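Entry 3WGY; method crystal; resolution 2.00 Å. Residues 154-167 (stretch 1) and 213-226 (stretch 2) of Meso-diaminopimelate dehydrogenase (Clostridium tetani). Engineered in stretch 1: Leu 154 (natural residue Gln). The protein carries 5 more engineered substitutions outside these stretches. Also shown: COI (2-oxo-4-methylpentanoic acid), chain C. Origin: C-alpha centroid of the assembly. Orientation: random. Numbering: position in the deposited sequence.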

# COMPACT_ATOMS: atom_id res chain seq x y z
N LEU B 154 0.90 26.59 3.98
CA LEU B 154 0.95 27.70 4.93
C LEU B 154 1.85 28.84 4.50
O LEU B 154 1.43 30.00 4.50
CB LEU B 154 1.37 27.19 6.32
CG LEU B 154 1.37 28.19 7.48
CD1 LEU B 154 2.65 28.99 7.47
CD2 LEU B 154 0.14 29.10 7.39
N GLY B 155 3.09 28.52 4.14
CA GLY B 155 4.02 29.54 3.72
C GLY B 155 3.43 30.42 2.64
O GLY B 155 3.52 31.64 2.70
N HIS B 156 2.82 29.78 1.64
CA HIS B 156 2.22 30.49 0.53
C HIS B 156 1.09 31.44 0.94
O HIS B 156 0.95 32.52 0.36
CB HIS B 156 1.72 29.49 -0.51
CG HIS B 156 2.82 28.74 -1.19
ND1 HIS B 156 3.70 27.93 -0.51
CD2 HIS B 156 3.18 28.68 -2.50
CE1 HIS B 156 4.56 27.40 -1.36
NE2 HIS B 156 4.26 27.84 -2.57
N SER B 157 0.30 31.05 1.93
CA SER B 157 -0.80 31.89 2.40
C SER B 157 -0.25 33.13 3.07
O SER B 157 -0.82 34.21 2.95
CB SER B 157 -1.69 31.11 3.38
OG SER B 157 -2.49 30.17 2.69
N ASP B 158 0.85 32.97 3.80
CA ASP B 158 1.49 34.10 4.46
C ASP B 158 2.10 34.98 3.37
O ASP B 158 2.02 36.20 3.43
CB ASP B 158 2.61 33.63 5.40
CG ASP B 158 2.09 32.78 6.55
OD1 ASP B 158 1.04 33.14 7.13
OD2 ASP B 158 2.75 31.78 6.89
N ALA B 159 2.70 34.33 2.38
CA ALA B 159 3.32 35.03 1.26
C ALA B 159 2.29 35.89 0.53
O ALA B 159 2.57 37.03 0.19
CB ALA B 159 3.94 34.02 0.29
N ILE B 160 1.11 35.32 0.29
CA ILE B 160 0.02 36.04 -0.37
C ILE B 160 -0.34 37.29 0.43
O ILE B 160 -0.54 38.37 -0.14
CB ILE B 160 -1.25 35.17 -0.50
CG1 ILE B 160 -1.04 34.07 -1.53
CG2 ILE B 160 -2.43 36.01 -0.92
CD1 ILE B 160 -2.20 33.11 -1.60
N ARG B 161 -0.42 37.14 1.75
CA ARG B 161 -0.77 38.24 2.63
C ARG B 161 0.25 39.39 2.62
O ARG B 161 -0.06 40.50 3.02
CB ARG B 161 -0.94 37.74 4.07
CG ARG B 161 -2.10 36.78 4.27
CD ARG B 161 -2.43 36.66 5.76
NE ARG B 161 -3.54 35.76 6.02
CZ ARG B 161 -3.44 34.43 6.05
NH1 ARG B 161 -2.26 33.85 5.84
NH2 ARG B 161 -4.51 33.69 6.28
N ARG B 162 1.46 39.10 2.16
CA ARG B 162 2.50 40.12 2.08
C ARG B 162 2.31 41.04 0.87
O ARG B 162 2.85 42.15 0.82
CB ARG B 162 3.88 39.46 1.99
CG ARG B 162 4.52 39.14 3.33
CD ARG B 162 5.71 38.20 3.14
NE ARG B 162 5.51 36.95 3.86
CZ ARG B 162 5.94 35.77 3.46
NH1 ARG B 162 6.61 35.65 2.31
NH2 ARG B 162 5.72 34.69 4.20
N VAL B 163 1.54 40.57 -0.11
CA VAL B 163 1.29 41.34 -1.33
C VAL B 163 0.42 42.57 -1.10
O VAL B 163 -0.62 42.51 -0.45
CB VAL B 163 0.65 40.45 -2.42
CG1 VAL B 163 0.23 41.29 -3.63
CG2 VAL B 163 1.65 39.37 -2.84
N GLN B 164 0.87 43.70 -1.66
CA GLN B 164 0.16 44.96 -1.52
C GLN B 164 -1.26 44.82 -2.06
O GLN B 164 -1.46 44.31 -3.16
CB GLN B 164 0.90 46.07 -2.29
CG GLN B 164 2.35 46.27 -1.85
CD GLN B 164 2.49 47.13 -0.60
OE1 GLN B 164 3.53 47.12 0.07
NE2 GLN B 164 1.45 47.90 -0.28
N GLY B 165 -2.23 45.25 -1.27
CA GLY B 165 -3.62 45.17 -1.70
C GLY B 165 -4.37 43.93 -1.23
O GLY B 165 -5.58 43.84 -1.40
N VAL B 166 -3.64 42.98 -0.65
CA VAL B 166 -4.25 41.75 -0.15
C VAL B 166 -4.60 41.82 1.33
O VAL B 166 -3.71 41.87 2.18
CB VAL B 166 -3.31 40.54 -0.37
CG1 VAL B 166 -3.86 39.31 0.35
CG2 VAL B 166 -3.15 40.27 -1.86
N LYS B 167 -5.89 41.82 1.64
CA LYS B 167 -6.38 41.85 3.02
C LYS B 167 -6.13 40.51 3.68
O LYS B 167 -5.51 40.41 4.74
CB LYS B 167 -7.89 42.10 3.04
CG LYS B 167 -8.30 43.54 2.98
CD LYS B 167 -8.80 44.00 4.34
CE LYS B 167 -10.08 43.28 4.73
NZ LYS B 167 -10.60 43.76 6.04
C1 COI C . 3.91 25.78 3.32
O1 COI C . 3.79 26.53 2.34
O2 COI C . 3.08 24.86 3.52
C2 COI C . 5.08 25.96 4.29
O3 COI C . 5.92 26.84 4.14
C3 COI C . 5.13 24.99 5.48
C4 COI C . 4.51 25.65 6.71
C5 COI C . 4.50 24.66 7.87
C6 COI C . 5.33 26.88 7.10
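Stretch 2 (213-226) KIEQDIKTMPDYFA

Stretch 2 runs antiparallel to stretch 1: its helix, 213-219, lies near the loop that follows the helix opening stretch 1, and its non-helical tail, 220-226, continues along that helix toward its start. CA atoms pair His 156 with Tyr 224 (6.6 Å), Ile 160 with Ile 218 (6.6 Å), Val 163 with Asp 217 (6.8 Å) and Gly 165 with Ile 214 (6.5 Å). At the start, His 156 joins ligand to tail: its ND1 donates to COI O1 at 3.2 Å, while its ring takes the edge of Tyr 224 on its face, centroids 5.2 Å apart, and turns its own edge to the face of Phe 225. One turn on, Ala 159 sets CB over the face of the Tyr 224 ring, 3.8 Å from its centroid. Ile 160 has CG1 3.9 Å from Phe 225 CZ and CG2 4.1 Å from Ile 218 CD1. Val 163 points toward stretch 2, with CG2 3.5 Å from Met 221 CE and CG1 3.7 Å from Asp 217 CB. It opens a type II turn ending at Val 166. From the turn, the O of water 1 donates to Gln 164 O at 2.7 Å and to Asp 217 OD2 at 2.8 Å. At Gly 165 (phi 95°) a CB would jam against Gln 164 O and strike Ile 214 CD1. Val 166 CG2 closes the contact 3.5 Å from Ile 214 CG2.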

# COMPACT_ATOMS: atom_id res chain seq x y z
N LYS B 213 -3.17 44.06 -10.56
CA LYS B 213 -1.82 44.18 -10.02
C LYS B 213 -1.51 43.14 -8.93
O LYS B 213 -0.37 42.68 -8.80
CB LYS B 213 -1.62 45.59 -9.48
CG LYS B 213 -0.17 45.98 -9.34
CD LYS B 213 0.14 47.26 -10.11
CE LYS B 213 -0.53 48.48 -9.48
NZ LYS B 213 -0.15 49.75 -10.17
N ILE B 214 -2.51 42.79 -8.14
CA ILE B 214 -2.33 41.80 -7.08
C ILE B 214 -2.10 40.45 -7.75
O ILE B 214 -1.21 39.69 -7.37
CB ILE B 214 -3.58 41.70 -6.17
CG1 ILE B 214 -3.69 42.95 -5.30
CG2 ILE B 214 -3.51 40.45 -5.32
CD1 ILE B 214 -4.98 43.01 -4.49
N GLU B 215 -2.92 40.18 -8.76
CA GLU B 215 -2.86 38.95 -9.52
C GLU B 215 -1.48 38.70 -10.11
O GLU B 215 -0.98 37.57 -10.12
CB GLU B 215 -3.87 38.99 -10.66
CG GLU B 215 -4.05 37.69 -11.39
CD GLU B 215 -4.87 37.86 -12.65
OE1 GLU B 215 -5.58 38.89 -12.75
OE2 GLU B 215 -4.81 36.98 -13.52
N GLN B 216 -0.85 39.77 -10.60
CA GLN B 216 0.47 39.64 -11.19
C GLN B 216 1.59 39.64 -10.15
O GLN B 216 2.65 39.07 -10.38
CB GLN B 216 0.67 40.74 -12.24
CG GLN B 216 -0.38 40.69 -13.35
CD GLN B 216 -0.41 39.35 -14.07
OE1 GLN B 216 0.56 38.93 -14.68
NE2 GLN B 216 -1.55 38.66 -13.98
N ASP B 217 1.35 40.26 -9.00
CA ASP B 217 2.35 40.26 -7.95
C ASP B 217 2.44 38.86 -7.35
O ASP B 217 3.51 38.40 -6.95
CB ASP B 217 1.98 41.26 -6.86
CG ASP B 217 2.16 42.69 -7.31
OD1 ASP B 217 2.48 42.89 -8.50
OD2 ASP B 217 1.96 43.61 -6.49
N ILE B 218 1.30 38.18 -7.31
CA ILE B 218 1.24 36.82 -6.77
C ILE B 218 1.86 35.85 -7.77
O ILE B 218 2.74 35.06 -7.41
CB ILE B 218 -0.22 36.40 -6.47
CG1 ILE B 218 -0.75 37.18 -5.26
CG2 ILE B 218 -0.30 34.91 -6.19
CD1 ILE B 218 -2.20 36.92 -4.93
N LYS B 219 1.41 35.92 -9.01
CA LYS B 219 1.91 35.04 -10.06
C LYS B 219 3.43 35.10 -10.29
O LYS B 219 4.08 34.07 -10.45
CB LYS B 219 1.19 35.33 -11.38
CG LYS B 219 -0.29 34.99 -11.38
CD LYS B 219 -0.80 34.94 -12.80
CE LYS B 219 -2.27 34.59 -12.86
NZ LYS B 219 -2.67 34.06 -14.20
N THR B 220 3.98 36.31 -10.32
CA THR B 220 5.42 36.47 -10.56
C THR B 220 6.27 36.36 -9.30
O THR B 220 7.48 36.55 -9.36
CB THR B 220 5.73 37.82 -11.23
OG1 THR B 220 5.40 38.89 -10.33
CG2 THR B 220 4.93 37.98 -12.51
N MET B 221 5.65 36.06 -8.16
CA MET B 221 6.39 35.96 -6.91
C MET B 221 7.40 34.82 -6.93
O MET B 221 7.03 33.65 -7.09
CB MET B 221 5.44 35.75 -5.73
CG MET B 221 6.15 35.80 -4.39
SD MET B 221 5.03 35.49 -3.03
CE MET B 221 4.23 37.08 -2.89
N PRO B 222 8.69 35.15 -6.75
CA PRO B 222 9.78 34.16 -6.74
C PRO B 222 9.78 33.29 -5.50
O PRO B 222 9.32 33.70 -4.43
CB PRO B 222 11.02 35.04 -6.84
CG PRO B 222 10.62 36.23 -6.04
CD PRO B 222 9.21 36.51 -6.53
N ASP B 223 10.31 32.08 -5.66
CA ASP B 223 10.40 31.09 -4.59
C ASP B 223 9.04 30.49 -4.22
O ASP B 223 8.99 29.48 -3.53
CB ASP B 223 11.02 31.71 -3.32
CG ASP B 223 12.36 32.39 -3.60
OD1 ASP B 223 13.22 31.77 -4.25
OD2 ASP B 223 12.54 33.55 -3.15
N TYR B 224 7.95 31.10 -4.69
CA TYR B 224 6.62 30.59 -4.36
C TYR B 224 5.71 30.23 -5.54
O TYR B 224 5.30 29.08 -5.67
CB TYR B 224 5.85 31.58 -3.47
CG TYR B 224 6.44 31.79 -2.10
CD1 TYR B 224 7.54 32.63 -1.91
CD2 TYR B 224 5.89 31.17 -0.98
CE1 TYR B 224 8.07 32.85 -0.64
CE2 TYR B 224 6.41 31.38 0.30
CZ TYR B 224 7.50 32.23 0.46
OH TYR B 224 8.00 32.48 1.71
N PHE B 225 5.40 31.21 -6.38
CA PHE B 225 4.50 30.97 -7.51
C PHE B 225 5.11 31.05 -8.91
O PHE B 225 4.60 30.41 -9.83
CB PHE B 225 3.34 31.97 -7.43
CG PHE B 225 2.55 31.89 -6.16
CD1 PHE B 225 1.56 30.93 -6.00
CD2 PHE B 225 2.82 32.77 -5.12
CE1 PHE B 225 0.84 30.85 -4.81
CE2 PHE B 225 2.10 32.69 -3.92
CZ PHE B 225 1.11 31.73 -3.77
N ALA B 226 6.17 31.83 -9.06
CA ALA B 226 6.83 32.02 -10.35
C ALA B 226 6.93 30.76 -11.22
O ALA B 226 6.64 30.81 -12.41
CB ALA B 226 8.22 32.61 -10.13
O HOH W 1 -0.57 44.33 -5.66